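Local coordinates for glycoside hydrolase family 31 (Trueperella pyogenes, PDB 5I0G), which degrades cycloalternan, a cyclic glucose oligosaccharide that it binds here, probably by hydrolysing its alpha-glucosidic bonds, at residues N302-Q307 with M588-E593; V327-W332 with I382-W387; D458-G463 with A507-V512. The protein carries 1 engineered substitution. One frame throughout, in Å; residues are numbered along the deposited sequence.

Contact 1: residues N302-Q307 with M588-E593; sequences NEWNTQ and MQYHSE. With GLC (alpha-D-glucopyranose), chain B; GLC (alpha-D-glucopyranose), chain C.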
loop_
_atom_site.group_PDB
_atom_site.type_symbol
_atom_site.label_atom_id
_atom_site.label_comp_id
_atom_site.label_asym_id
_atom_site.label_seq_id
_atom_site.Cartn_x
_atom_site.Cartn_y
_atom_site.Cartn_z
ATOM N N ASN A 302 6.397 -17.585 4.851
ATOM C CA ASN A 302 5.722 -18.161 3.705
ATOM C C ASN A 302 6.013 -19.655 3.490
ATOM O O ASN A 302 5.147 -20.374 3.002
ATOM C CB ASN A 302 6.011 -17.374 2.434
ATOM C CG ASN A 302 5.109 -17.785 1.293
ATOM O OD1 ASN A 302 5.501 -18.602 0.465
ATOM N ND2 ASN A 302 3.872 -17.276 1.272
ATOM N N GLU A 303 7.188 -20.132 3.889
ATOM C CA GLU A 303 7.533 -21.549 3.685
ATOM C C GLU A 303 7.003 -22.511 4.771
ATOM O O GLU A 303 7.304 -23.712 4.757
ATOM C CB GLU A 303 9.029 -21.689 3.435
ATOM C CG GLU A 303 9.421 -20.956 2.154
ATOM C CD GLU A 303 10.810 -21.273 1.672
ATOM O OE1 GLU A 303 11.081 -21.056 0.475
ATOM O OE2 GLU A 303 11.618 -21.759 2.476
ATOM N N TRP A 304 6.192 -21.988 5.693
ATOM C CA TRP A 304 5.443 -22.813 6.628
ATOM C C TRP A 304 4.137 -23.238 5.947
ATOM O O TRP A 304 3.064 -22.689 6.214
ATOM C CB TRP A 304 5.161 -22.050 7.927
ATOM C CG TRP A 304 6.388 -21.518 8.630
ATOM C CD1 TRP A 304 7.701 -21.842 8.392
ATOM C CD2 TRP A 304 6.400 -20.553 9.686
ATOM N NE1 TRP A 304 8.522 -21.133 9.229
ATOM C CE2 TRP A 304 7.752 -20.323 10.027
ATOM C CE3 TRP A 304 5.397 -19.859 10.371
ATOM C CZ2 TRP A 304 8.129 -19.454 11.033
ATOM C CZ3 TRP A 304 5.766 -18.979 11.365
ATOM C CH2 TRP A 304 7.138 -18.786 11.692
ATOM N N ASN A 305 4.246 -24.232 5.069
ATOM C CA ASN A 305 3.142 -24.641 4.210
ATOM C C ASN A 305 2.567 -26.019 4.512
ATOM O O ASN A 305 1.867 -26.573 3.679
ATOM C CB ASN A 305 3.557 -24.523 2.735
ATOM C CG ASN A 305 4.478 -25.652 2.271
ATOM O OD1 ASN A 305 5.255 -26.231 3.061
ATOM N ND2 ASN A 305 4.399 -25.969 0.975
ATOM N N THR A 306 2.907 -26.584 5.674
ATOM C CA THR A 306 2.246 -27.772 6.204
ATOM C C THR A 306 1.953 -27.552 7.684
ATOM O O THR A 306 2.551 -26.698 8.336
ATOM C CB THR A 306 3.115 -29.046 6.074
ATOM O OG1 THR A 306 4.242 -28.959 6.943
ATOM C CG2 THR A 306 3.604 -29.258 4.635
ATOM N N GLN A 307 1.045 -28.359 8.211
ATOM C CA GLN A 307 0.703 -28.338 9.631
ATOM C C GLN A 307 1.948 -28.622 10.462
ATOM O O GLN A 307 2.196 -27.977 11.475
ATOM C CB GLN A 307 -0.373 -29.377 9.899
ATOM C CG GLN A 307 -1.056 -29.283 11.255
ATOM C CD GLN A 307 -2.402 -30.002 11.290
ATOM O OE1 GLN A 307 -3.095 -30.128 10.278
ATOM N NE2 GLN A 307 -2.794 -30.440 12.473
ATOM N N MET A 588 4.178 -5.839 16.235
ATOM C CA MET A 588 5.505 -6.461 16.235
ATOM C C MET A 588 5.396 -7.803 15.540
ATOM O O MET A 588 4.673 -8.694 16.021
ATOM C CB MET A 588 5.971 -6.668 17.672
ATOM C CG MET A 588 7.363 -7.256 17.826
ATOM S SD MET A 588 7.696 -7.696 19.540
ATOM C CE MET A 588 9.438 -8.101 19.432
ATOM N N GLN A 589 6.130 -7.956 14.437
ATOM C CA GLN A 589 5.963 -9.102 13.526
ATOM C C GLN A 589 7.207 -9.382 12.703
ATOM O O GLN A 589 7.809 -8.458 12.193
ATOM C CB GLN A 589 4.767 -8.837 12.577
ATOM C CG GLN A 589 4.383 -10.000 11.651
ATOM C CD GLN A 589 4.524 -9.722 10.156
ATOM O OE1 GLN A 589 3.832 -10.342 9.360
ATOM N NE2 GLN A 589 5.394 -8.792 9.770
ATOM N N TYR A 590 7.567 -10.664 12.569
ATOM C CA TYR A 590 8.591 -11.115 11.626
ATOM C C TYR A 590 7.981 -11.970 10.543
ATOM O O TYR A 590 6.958 -12.605 10.765
ATOM C CB TYR A 590 9.745 -11.863 12.324
ATOM C CG TYR A 590 9.452 -13.247 12.852
ATOM C CD1 TYR A 590 9.489 -14.360 12.013
ATOM C CD2 TYR A 590 9.183 -13.453 14.201
ATOM C CE1 TYR A 590 9.258 -15.644 12.504
ATOM C CE2 TYR A 590 8.959 -14.730 14.702
ATOM C CZ TYR A 590 8.987 -15.821 13.846
ATOM O OH TYR A 590 8.740 -17.089 14.334
ATOM N N HIS A 591 8.637 -11.988 9.388
ATOM C CA HIS A 591 8.074 -12.570 8.178
ATOM C C HIS A 591 9.190 -12.929 7.183
ATOM O O HIS A 591 10.272 -12.370 7.253
ATOM C CB HIS A 591 7.096 -11.560 7.568
ATOM C CG HIS A 591 6.384 -12.052 6.348
ATOM N ND1 HIS A 591 5.876 -13.335 6.242
ATOM C CD2 HIS A 591 6.078 -11.427 5.185
ATOM C CE1 HIS A 591 5.330 -13.488 5.053
ATOM N NE2 HIS A 591 5.420 -12.342 4.399
ATOM N N SER A 592 8.929 -13.873 6.285
ATOM C CA SER A 592 9.904 -14.282 5.277
ATOM C C SER A 592 9.215 -14.684 3.968
ATOM O O SER A 592 8.171 -15.329 3.979
ATOM C CB SER A 592 10.757 -15.464 5.790
ATOM O OG SER A 592 9.936 -16.599 6.052
ATOM N N GLU A 593 9.850 -14.323 2.858
ATOM C CA GLU A 593 9.309 -14.518 1.519
ATOM C C GLU A 593 9.502 -15.945 1.009
ATOM O O GLU A 593 10.433 -16.632 1.423
ATOM C CB GLU A 593 10.019 -13.575 0.554
ATOM C CG GLU A 593 9.286 -13.409 -0.762
ATOM C CD GLU A 593 9.951 -12.419 -1.689
ATOM O OE1 GLU A 593 11.206 -12.294 -1.621
ATOM O OE2 GLU A 593 9.186 -11.802 -2.479
HETATM C C1 GLC B . 3.187 -10.513 -1.296
HETATM C C2 GLC B . 3.357 -9.894 0.094
HETATM C C3 GLC B . 4.129 -10.834 1.007
HETATM C C4 GLC B . 3.564 -12.249 1.005
HETATM C C5 GLC B . 3.390 -12.743 -0.422
HETATM C C6 GLC B . 2.677 -14.081 -0.461
HETATM O O2 GLC B . 4.057 -8.638 0.025
HETATM O O3 GLC B . 4.138 -10.356 2.356
HETATM O O4 GLC B . 4.478 -13.111 1.682
HETATM O O5 GLC B . 2.620 -11.814 -1.194
HETATM O O6 GLC B . 2.913 -14.617 -1.759
HETATM C C1 GLC C . 3.394 -15.975 -1.719
HETATM C C2 GLC C . 3.693 -16.400 -3.139
HETATM C C3 GLC C . 2.405 -16.502 -3.941
HETATM C C4 GLC C . 1.420 -17.438 -3.256
HETATM C C5 GLC C . 1.219 -17.011 -1.800
HETATM C C6 GLC C . 0.385 -17.997 -0.986
HETATM O O2 GLC C . 4.544 -15.419 -3.728
HETATM O O3 GLC C . 2.734 -16.986 -5.250
HETATM O O4 GLC C . 0.189 -17.413 -3.991
HETATM O O5 GLC C . 2.477 -16.899 -1.132
HETATM O O6 GLC C . 1.156 -19.174 -0.708
HETATM O O HOH W 1 9.953 -18.130 3.853
#
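At the C-terminal mouth of the (beta/alpha)8 barrel of this family 31 enzyme, the loop that follows the first barrel strand, 298-300, meets the loop that follows the last, 587-590, and both reach the bound cycloalternan. One backbone bond ties them: the N-H of Asn302 points at Ser592 O, 3.0 Å from Asn302 N and nearly straight at 166°. Beside it Asn302 CB packs on the backbone of Glu593, while CG stands anti to the backbone N (chi1 -169°), which directs the amide to the sugar. There Asn302 ND2 donates to the ring oxygen O5 of the chain C glucose over 2.8 Å. From the second loop, His591 puts a ring edge against the chain B glucose. Its NE2 lies between two hydroxyls, donating to O4 of that glucose at 3.0 Å and pairing with O3 at 3.1 Å, so one ring nitrogen spans neighbouring positions of the sugar. Glu593 also belongs to the glycan pocket; its carboxylate bonds to Tyr200 and Ser566. Away from the sugars, a water joins the loops, giving a hydrogen bond to Glu593 O, pairing with Ser592 OG at 2.7 Å from the water oxygen and weakly accepting from Glu303 N. Farther from the glycan, Trp304 and Tyr590 meet with side chains crossing at about a right angle. Trp304 NE1 bonds to Asp603 and Tyr590 OH to His317, which would restrain both rings. The hydroxyl of Tyr590 lies in the indole plane at its outer edge, with Tyr590 OH 3.5 Å from Trp304 CH2 and Tyr590 CE1 3.9 Å from the same carbon.

Contact 2: residues V327-W332 with I382-W387; sequences VVIEAW and IRVILW. With GLC (alpha-D-glucopyranose), chain B; GLC (alpha-D-glucopyranose), chain C.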
loop_
_atom_site.group_PDB
_atom_site.type_symbol
_atom_site.label_atom_id
_atom_site.label_comp_id
_atom_site.label_asym_id
_atom_site.label_seq_id
_atom_site.Cartn_x
_atom_site.Cartn_y
_atom_site.Cartn_z
ATOM N N VAL A 327 -0.030 -16.448 14.896
ATOM C CA VAL A 327 0.677 -17.071 13.777
ATOM C C VAL A 327 -0.071 -16.730 12.494
ATOM O O VAL A 327 -1.292 -16.907 12.411
ATOM C CB VAL A 327 0.925 -18.601 13.960
ATOM C CG1 VAL A 327 -0.353 -19.392 14.164
ATOM C CG2 VAL A 327 1.709 -19.169 12.773
ATOM N N VAL A 328 0.659 -16.200 11.513
ATOM C CA VAL A 328 0.096 -15.953 10.188
ATOM C C VAL A 328 0.500 -17.159 9.364
ATOM O O VAL A 328 1.667 -17.553 9.373
ATOM C CB VAL A 328 0.611 -14.652 9.541
ATOM C CG1 VAL A 328 -0.010 -14.437 8.155
ATOM C CG2 VAL A 328 0.336 -13.445 10.438
ATOM N N ILE A 329 -0.479 -17.773 8.699
ATOM C CA ILE A 329 -0.221 -18.839 7.721
ATOM C C ILE A 329 -0.610 -18.334 6.327
ATOM O O ILE A 329 -1.794 -18.078 6.061
ATOM C CB ILE A 329 -1.012 -20.123 8.041
ATOM C CG1 ILE A 329 -0.854 -20.503 9.522
ATOM C CG2 ILE A 329 -0.548 -21.263 7.137
ATOM C CD1 ILE A 329 -1.609 -21.754 9.932
ATOM N N GLU A 330 0.387 -18.228 5.444
ATOM C CA GLU A 330 0.190 -17.772 4.062
ATOM C C GLU A 330 -0.015 -18.896 3.078
ATOM O O GLU A 330 -0.984 -18.871 2.296
ATOM C CB GLU A 330 1.368 -16.928 3.615
ATOM C CG GLU A 330 1.499 -15.631 4.386
ATOM C CD GLU A 330 2.385 -14.638 3.686
ATOM O OE1 GLU A 330 3.285 -15.069 2.922
ATOM O OE2 GLU A 330 2.171 -13.426 3.891
ATOM N N ALA A 331 0.880 -19.889 3.123
ATOM C CA ALA A 331 0.800 -21.043 2.232
ATOM C C ALA A 331 -0.016 -22.173 2.855
ATOM O O ALA A 331 0.516 -23.247 3.189
ATOM C CB ALA A 331 2.193 -21.521 1.835
ATOM N N TRP A 332 -1.322 -21.910 2.977
ATOM C CA TRP A 332 -2.282 -22.823 3.621
ATOM C C TRP A 332 -3.214 -23.569 2.654
ATOM O O TRP A 332 -3.626 -24.709 2.934
ATOM C CB TRP A 332 -3.123 -22.066 4.646
ATOM C CG TRP A 332 -4.059 -21.046 4.097
ATOM C CD1 TRP A 332 -3.785 -19.732 3.880
ATOM C CD2 TRP A 332 -5.428 -21.238 3.729
ATOM N NE1 TRP A 332 -4.887 -19.092 3.389
ATOM C CE2 TRP A 332 -5.914 -19.990 3.280
ATOM C CE3 TRP A 332 -6.286 -22.340 3.719
ATOM C CZ2 TRP A 332 -7.222 -19.802 2.844
ATOM C CZ3 TRP A 332 -7.613 -22.154 3.277
ATOM C CH2 TRP A 332 -8.055 -20.892 2.840
ATOM N N ILE A 382 -2.409 -18.795 21.305
ATOM C CA ILE A 382 -1.983 -18.313 19.983
ATOM C C ILE A 382 -3.200 -18.209 19.066
ATOM O O ILE A 382 -3.937 -19.193 18.926
ATOM C CB ILE A 382 -0.930 -19.255 19.343
ATOM C CG1 ILE A 382 0.285 -19.423 20.284
ATOM C CG2 ILE A 382 -0.460 -18.701 18.011
ATOM C CD1 ILE A 382 1.264 -20.501 19.888
ATOM N N ARG A 383 -3.385 -17.046 18.429
ATOM C CA ARG A 383 -4.438 -16.844 17.422
ATOM C C ARG A 383 -3.897 -17.080 16.025
ATOM O O ARG A 383 -2.701 -16.979 15.799
ATOM C CB ARG A 383 -5.032 -15.446 17.503
ATOM C CG ARG A 383 -6.126 -15.322 18.524
ATOM C CD ARG A 383 -5.595 -15.324 19.934
ATOM N NE ARG A 383 -6.669 -15.103 20.901
ATOM C CZ ARG A 383 -6.488 -14.932 22.211
ATOM N NH1 ARG A 383 -5.259 -14.961 22.743
ATOM N NH2 ARG A 383 -7.544 -14.719 22.996
ATOM N N VAL A 384 -4.780 -17.422 15.097
ATOM C CA VAL A 384 -4.383 -17.897 13.772
ATOM C C VAL A 384 -5.001 -17.003 12.687
ATOM O O VAL A 384 -6.212 -16.769 12.682
ATOM C CB VAL A 384 -4.817 -19.371 13.562
ATOM C CG1 VAL A 384 -4.398 -19.878 12.190
ATOM C CG2 VAL A 384 -4.227 -20.261 14.637
ATOM N N ILE A 385 -4.156 -16.552 11.757
ATOM C CA ILE A 385 -4.537 -15.639 10.666
ATOM C C ILE A 385 -4.205 -16.298 9.318
ATOM O O ILE A 385 -3.098 -16.792 9.119
ATOM C CB ILE A 385 -3.744 -14.298 10.760
ATOM C CG1 ILE A 385 -3.910 -13.628 12.132
ATOM C CG2 ILE A 385 -4.107 -13.351 9.620
ATOM C CD1 ILE A 385 -5.247 -12.974 12.379
ATOM N N LEU A 386 -5.148 -16.264 8.379
ATOM C CA LEU A 386 -4.933 -16.836 7.062
ATOM C C LEU A 386 -4.865 -15.756 5.998
ATOM O O LEU A 386 -5.606 -14.772 6.016
ATOM C CB LEU A 386 -6.029 -17.846 6.719
ATOM C CG LEU A 386 -6.226 -19.050 7.659
ATOM C CD1 LEU A 386 -7.341 -19.935 7.127
ATOM C CD2 LEU A 386 -4.951 -19.856 7.830
ATOM N N TRP A 387 -3.979 -15.988 5.041
ATOM C CA TRP A 387 -3.733 -15.083 3.932
ATOM C C TRP A 387 -4.831 -15.138 2.885
ATOM O O TRP A 387 -5.474 -16.176 2.675
ATOM C CB TRP A 387 -2.399 -15.464 3.316
ATOM C CG TRP A 387 -1.811 -14.552 2.310
ATOM C CD1 TRP A 387 -0.932 -13.558 2.548
ATOM C CD2 TRP A 387 -1.969 -14.625 0.889
ATOM N NE1 TRP A 387 -0.555 -12.971 1.368
ATOM C CE2 TRP A 387 -1.181 -13.608 0.333
ATOM C CE3 TRP A 387 -2.727 -15.435 0.041
ATOM C CZ2 TRP A 387 -1.107 -13.376 -1.035
ATOM C CZ3 TRP A 387 -2.659 -15.212 -1.325
ATOM C CH2 TRP A 387 -1.855 -14.178 -1.852
HETATM C C1 GLC B . 3.187 -10.513 -1.296
HETATM C C2 GLC B . 3.357 -9.894 0.094
HETATM C C3 GLC B . 4.129 -10.834 1.007
HETATM C C4 GLC B . 3.564 -12.249 1.005
HETATM C C5 GLC B . 3.390 -12.743 -0.422
HETATM C C6 GLC B . 2.677 -14.081 -0.461
HETATM O O2 GLC B . 4.057 -8.638 0.025
HETATM O O3 GLC B . 4.138 -10.356 2.356
HETATM O O4 GLC B . 4.478 -13.111 1.682
HETATM O O5 GLC B . 2.620 -11.814 -1.194
HETATM O O6 GLC B . 2.913 -14.617 -1.759
HETATM C C1 GLC C . 3.394 -15.975 -1.719
HETATM C C2 GLC C . 3.693 -16.400 -3.139
HETATM C C3 GLC C . 2.405 -16.502 -3.941
HETATM C C4 GLC C . 1.420 -17.438 -3.256
HETATM C C5 GLC C . 1.219 -17.011 -1.800
HETATM C C6 GLC C . 0.385 -17.997 -0.986
HETATM O O2 GLC C . 4.544 -15.419 -3.728
HETATM O O3 GLC C . 2.734 -16.986 -5.250
HETATM O O4 GLC C . 0.189 -17.413 -3.991
HETATM O O5 GLC C . 2.477 -16.899 -1.132
HETATM O O6 GLC C . 1.156 -19.174 -0.708
#
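Val327 opens the pairing, its N donating to Arg383 O at 2.9 Å and its O accepting from Ile385 N. Its CG1, set between the backbone N and carbonyl carbon (chi1 58°), touches Ile382 CG2 and Val384 CG2, forming an apolar patch that Leu377 of helix 370-379 and Met314 of helix 307-319 cover. Val328 turns to the other side of the sheet, where its CG2 rests on Ile385 CB and Lys465 lies against both residues. Ile329 returns to the helix-facing side: its CD1 reaches back to Val384 CG1, and its CB meets Leu386 CD2. Its N is bonded almost linearly to Ile385 O, with 2.8 Å between Ile329 N and that oxygen, and its O receives Trp387 N. These are neighbouring parallel strands of the family 31 TIM barrel, the second and third in order, their short axes 25° apart. Beyond the strand end, Glu330, extended past CG, slants across the Trp387 indole, its carboxylate plane 63° from the ring and its OE2 3.4 Å from Trp387 CD1. Its OE1 accepts a short 2.6 Å bond from O4 of the chain B glucose, and OE2 forms a salt bridge with Lys465. Trp387 NE1 bonds to Asp467, which would limit the ring's rotation, and one face takes C6 of the chain C glucose, offset toward the rim. Ala331 centres an inverse gamma turn that swings the chain back; its CA lies 3.5 Å from O6 of that same glucose. Trp332 then folds over Leu386, whose CB makes a CH-pi contact with the five-membered ring and whose CD1 sits 4.0 Å above the indole plane. Trp332 NE1 donates in its ring plane to a lone pair of Trp387 O, 3.1 Å from NE1 and close to straight.

Contact 3: residues D458-G463 with A507-V512; sequences DLDIDG and AGKYPV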
loop_
_atom_site.group_PDB
_atom_site.type_symbol
_atom_site.label_atom_id
_atom_site.label_comp_id
_atom_site.label_asym_id
_atom_site.label_seq_id
_atom_site.Cartn_x
_atom_site.Cartn_y
_atom_site.Cartn_z
ATOM N N ASP A 458 -16.578 -22.555 11.401
ATOM C CA ASP A 458 -16.374 -23.985 11.636
ATOM C C ASP A 458 -14.933 -24.327 12.058
ATOM O O ASP A 458 -14.749 -25.171 12.929
ATOM C CB ASP A 458 -16.816 -24.806 10.413
ATOM C CG ASP A 458 -18.313 -24.646 10.094
ATOM O OD1 ASP A 458 -19.089 -24.235 10.977
ATOM O OD2 ASP A 458 -18.731 -24.922 8.952
ATOM N N LEU A 459 -13.932 -23.692 11.455
ATOM C CA LEU A 459 -12.522 -23.912 11.807
ATOM C C LEU A 459 -11.992 -22.965 12.877
ATOM O O LEU A 459 -10.949 -23.244 13.489
ATOM C CB LEU A 459 -11.616 -23.829 10.570
ATOM C CG LEU A 459 -11.916 -24.807 9.436
ATOM C CD1 LEU A 459 -10.786 -24.828 8.425
ATOM C CD2 LEU A 459 -12.163 -26.206 9.947
ATOM N N ASP A 460 -12.682 -21.844 13.081
ATOM C CA ASP A 460 -12.438 -20.965 14.230
ATOM C C ASP A 460 -11.187 -20.082 14.116
ATOM O O ASP A 460 -10.673 -19.622 15.129
ATOM C CB ASP A 460 -12.441 -21.778 15.554
ATOM C CG ASP A 460 -12.714 -20.916 16.799
ATOM O OD1 ASP A 460 -13.289 -19.800 16.680
ATOM O OD2 ASP A 460 -12.329 -21.362 17.904
ATOM N N ILE A 461 -10.730 -19.777 12.900
ATOM C CA ILE A 461 -9.657 -18.780 12.728
ATOM C C ILE A 461 -10.065 -17.375 13.246
ATOM O O ILE A 461 -11.258 -17.044 13.408
ATOM C CB ILE A 461 -9.107 -18.680 11.271
ATOM C CG1 ILE A 461 -10.125 -18.085 10.313
ATOM C CG2 ILE A 461 -8.613 -20.038 10.754
ATOM C CD1 ILE A 461 -9.484 -17.383 9.139
ATOM N N ASP A 462 -9.056 -16.559 13.484
ATOM C CA ASP A 462 -9.209 -15.306 14.209
ATOM C C ASP A 462 -9.068 -14.053 13.370
ATOM O O ASP A 462 -9.294 -12.970 13.883
ATOM C CB ASP A 462 -8.169 -15.287 15.314
ATOM C CG ASP A 462 -8.290 -16.492 16.201
ATOM O OD1 ASP A 462 -9.292 -16.572 16.926
ATOM O OD2 ASP A 462 -7.409 -17.376 16.135
ATOM N N GLY A 463 -8.685 -14.184 12.102
ATOM C CA GLY A 463 -8.477 -13.007 11.251
ATOM C C GLY A 463 -7.838 -13.390 9.944
ATOM O O GLY A 463 -7.546 -14.561 9.710
ATOM N N ALA A 507 -19.447 -13.263 12.461
ATOM C CA ALA A 507 -19.164 -14.578 13.062
ATOM C C ALA A 507 -18.786 -14.547 14.560
ATOM O O ALA A 507 -18.284 -15.542 15.086
ATOM C CB ALA A 507 -18.071 -15.271 12.264
ATOM N N GLY A 508 -19.029 -13.427 15.244
ATOM C CA GLY A 508 -18.709 -13.305 16.664
ATOM C C GLY A 508 -17.243 -12.996 16.984
ATOM O O GLY A 508 -16.787 -13.236 18.099
ATOM N N LYS A 509 -16.508 -12.438 16.024
ATOM C CA LYS A 509 -15.090 -12.119 16.205
ATOM C C LYS A 509 -14.862 -10.618 16.086
ATOM O O LYS A 509 -15.739 -9.890 15.646
ATOM C CB LYS A 509 -14.252 -12.817 15.134
ATOM C CG LYS A 509 -14.396 -14.328 15.098
ATOM C CD LYS A 509 -13.321 -15.050 15.906
ATOM C CE LYS A 509 -13.499 -16.554 15.759
ATOM N NZ LYS A 509 -12.413 -17.302 16.439
ATOM N N TYR A 510 -13.678 -10.181 16.498
ATOM C CA TYR A 510 -13.160 -8.838 16.202
ATOM C C TYR A 510 -12.673 -8.719 14.746
ATOM O O TYR A 510 -12.165 -9.688 14.186
ATOM C CB TYR A 510 -11.999 -8.505 17.145
ATOM C CG TYR A 510 -12.426 -7.979 18.496
ATOM C CD1 TYR A 510 -12.778 -8.843 19.537
ATOM C CD2 TYR A 510 -12.458 -6.602 18.740
ATOM C CE1 TYR A 510 -13.154 -8.348 20.774
ATOM C CE2 TYR A 510 -12.816 -6.101 19.981
ATOM C CZ TYR A 510 -13.159 -6.969 20.987
ATOM O OH TYR A 510 -13.521 -6.430 22.188
ATOM N N PRO A 511 -12.798 -7.526 14.132
ATOM C CA PRO A 511 -12.396 -7.335 12.727
ATOM C C PRO A 511 -10.887 -7.187 12.520
ATOM O O PRO A 511 -10.394 -6.133 12.082
ATOM C CB PRO A 511 -13.157 -6.067 12.321
ATOM C CG PRO A 511 -13.250 -5.282 13.590
ATOM C CD PRO A 511 -13.431 -6.306 14.683
ATOM N N VAL A 512 -10.164 -8.266 12.799
ATOM C CA VAL A 512 -8.726 -8.285 12.646
ATOM C C VAL A 512 -8.404 -8.681 11.213
ATOM O O VAL A 512 -8.329 -9.862 10.867
ATOM C CB VAL A 512 -8.032 -9.226 13.646
ATOM C CG1 VAL A 512 -6.526 -9.223 13.421
ATOM C CG2 VAL A 512 -8.354 -8.826 15.072
HETATM O O HOH W 2 -10.811 -11.760 15.898
#
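The ammonium group of Lys509 lies among oxygens of three successive residues, Asp460 to Asp462. Its closest partner is Asp460 OD1, 2.7 Å from Lys509 NZ, a salt bridge in which the nitrogen stands above the carboxylate plane. Lys509 NZ also donates to Asp460 O at 3.2 Å, again from above the carbonyl plane. Weak bonds run from it to Ile461 O and Asp462 OD1, the latter closing a network of two acids round one base. The chain bends at chi2 (-95°) and then runs extended, which brings NZ to the acids; on the way Lys509 CE passes 3.3 Å from Ile461 O. A water bridges the backbones farther along, donating to Asp462 O and Tyr510 O, and Gly463 CA comes 3.2 Å from Val512 O. In the next shell, Asp462 OD2 is hydrogen-bonded to His378, which would fix the carboxylate with OD1 toward the lysine. Lys509 itself follows Gly508, the C-prime residue of the Schellman motif that ends helix 485-506. Both loops thus lead from a helix, 453-457 or 485-506, into adjacent parallel barrel strands, 463-466 and 513-515, at the strands' N-terminal ends.

Contact 1 and the Glu330–Trp387 end of contact 2 share the sugar-binding end of the barrel; the contact centres are about 8 Å apart, and both touch the chain B and chain C glucoses. Asn302 ND2 and Glu330 OE1, 2.8 Å apart, join them directly, and His591 CE1 packs 3.4 Å from the same carboxylate oxygen. Contact 3 stands at the opposite end of the strands, its centre about 20 Å from that of contact 1 and without touching it. It reaches contact 2 through Asp462 OD2, 2.8 Å from Val384 N, and through Gly463 O, 3.2 Å from Leu386 N, so strand 383-388 runs between the lysine cluster and the glycan pocket.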